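PDB 2IM5: nicotinate phosphoribosyltransferase from Porphyromonas gingivalis, which probably catalyses the ATP-dependent formation of nicotinate D-ribonucleotide from nicotinate and 5-phosphoribosyl 1-diphosphate in NAD biosynthesis. Local coordinates for residues 233-237 against 267-271. Sequence-based numbering, arbitrary orientation.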
# COMPACT_ATOMS: atom_id res chain seq x y z
N MET A 233 1.86 12.34 -11.33
CA MET A 233 2.96 13.00 -10.61
C MET A 233 2.69 14.50 -10.44
O MET A 233 2.92 15.06 -9.37
CB MET A 233 4.30 12.78 -11.33
CG MET A 233 4.88 11.36 -11.21
SD MET A 233 6.54 11.18 -11.94
CE MET A 233 7.43 10.84 -10.61
N GLU A 234 2.20 15.16 -11.50
CA GLU A 234 1.91 16.59 -11.42
C GLU A 234 0.83 16.86 -10.37
O GLU A 234 0.92 17.83 -9.62
CB GLU A 234 1.45 17.13 -12.78
CG GLU A 234 2.57 17.31 -13.79
CD GLU A 234 3.43 18.54 -13.49
OE1 GLU A 234 3.01 19.66 -13.84
OE2 GLU A 234 4.52 18.38 -12.91
N ASP A 235 -0.19 16.00 -10.32
CA ASP A 235 -1.25 16.18 -9.35
C ASP A 235 -0.74 15.92 -7.93
O ASP A 235 -1.15 16.59 -6.99
CB ASP A 235 -2.44 15.26 -9.67
CG ASP A 235 -3.22 15.73 -10.90
OD1 ASP A 235 -2.97 16.87 -11.36
OD2 ASP A 235 -4.09 14.98 -11.40
N TRP A 236 0.15 14.94 -7.78
CA TRP A 236 0.70 14.64 -6.47
C TRP A 236 1.50 15.84 -5.95
O TRP A 236 1.46 16.17 -4.76
CB TRP A 236 1.59 13.40 -6.54
CG TRP A 236 1.98 12.85 -5.20
CD1 TRP A 236 3.19 12.98 -4.59
CD2 TRP A 236 1.17 12.05 -4.32
NE1 TRP A 236 3.18 12.32 -3.38
CE2 TRP A 236 1.96 11.74 -3.19
CE3 TRP A 236 -0.15 11.58 -4.39
CZ2 TRP A 236 1.47 10.97 -2.13
CZ3 TRP A 236 -0.63 10.81 -3.33
CH2 TRP A 236 0.18 10.51 -2.22
N ILE A 237 2.22 16.48 -6.86
CA ILE A 237 3.01 17.66 -6.50
C ILE A 237 2.08 18.81 -6.14
O ILE A 237 2.35 19.58 -5.20
CB ILE A 237 3.91 18.08 -7.68
CG1 ILE A 237 4.97 17.01 -7.92
CG2 ILE A 237 4.55 19.44 -7.39
CD1 ILE A 237 5.69 17.15 -9.25
N MET A 267 14.29 15.17 -11.34
CA MET A 267 15.03 16.05 -10.45
C MET A 267 14.30 16.33 -9.14
O MET A 267 14.91 16.38 -8.07
CB MET A 267 15.34 17.38 -11.14
CG MET A 267 16.33 17.28 -12.29
SD MET A 267 16.55 18.89 -13.06
CE MET A 267 15.12 19.00 -13.93
N LEU A 268 12.98 16.51 -9.23
CA LEU A 268 12.17 16.81 -8.06
C LEU A 268 11.92 15.63 -7.11
O LEU A 268 12.07 15.77 -5.89
CB LEU A 268 10.82 17.39 -8.51
CG LEU A 268 9.79 17.74 -7.44
CD1 LEU A 268 10.40 18.66 -6.39
CD2 LEU A 268 8.61 18.43 -8.11
N PHE A 269 11.52 14.47 -7.64
CA PHE A 269 11.29 13.31 -6.79
C PHE A 269 12.64 12.80 -6.28
O PHE A 269 13.61 12.75 -7.03
CB PHE A 269 10.56 12.22 -7.57
CG PHE A 269 9.11 12.52 -7.78
CD1 PHE A 269 8.16 12.11 -6.85
CD2 PHE A 269 8.69 13.27 -8.88
CE1 PHE A 269 6.80 12.45 -7.01
CE2 PHE A 269 7.35 13.61 -9.05
CZ PHE A 269 6.40 13.20 -8.11
N THR A 270 12.68 12.43 -5.01
CA THR A 270 13.93 11.95 -4.40
C THR A 270 14.11 10.46 -4.56
O THR A 270 15.22 9.96 -4.42
CB THR A 270 13.99 12.26 -2.90
OG1 THR A 270 12.88 11.63 -2.25
CG2 THR A 270 13.94 13.76 -2.65
N SER A 271 13.03 9.75 -4.84
CA SER A 271 13.15 8.31 -4.96
C SER A 271 12.09 7.60 -5.80
O SER A 271 11.03 8.15 -6.10
CB SER A 271 13.16 7.70 -3.55
OG SER A 271 12.05 8.18 -2.81
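Phe-269 extends its ring toward helix 228-240, where Met-233 runs beneath one face, Trp-236 stands at the rim and Ile-237 crosses it obliquely. Met-233 keeps CG beside its backbone N (chi1 -73°) and is extended at chi2, which brings the sulfur below the rim of the ring, near CE2; the bend at chi3 (116°) then lifts CE toward the aromatic face. This methyl makes a CH-pi contact, though its modelled position is too close to the ring to be trusted in detail, while Met-233 SD lies obliquely 4.5 Å from the centroid of the Phe-269 ring in a Met-aromatic contact. An unbranched, polarisable thioether suits a place where a chain must follow a flat surface. Trp-236 approaches near the plane of the phenyl ring, its CD1 4.4 Å from Phe-269 CE1, and its indole nitrogen is satisfied by the carbonyl of Leu-244. Both segments belong to the part of the chain related to TIM barrels, in which helices pack round a parallel sheet: Phe-269 is the first residue to leave helical geometry after helix 263-268, and after Thr-270 the chain enters strand 271-274. The ring lies between that turn and helix 228-240, which leads to strand 246-248, the neighbour of 271-274 in the sheet. Farther out, Ile-237 and Leu-268 reach toward each other tip to tip, with Ile-237 CD1 a tight 3.4 Å from Leu-268 CD2. The same CD1 also lies 3.9 Å from Phe-269 CE2, so the isoleucine's longer branch serves both partners. Leucine, branched at its end, offers a methyl to this apolar junction even though its residue is largely solvent-exposed.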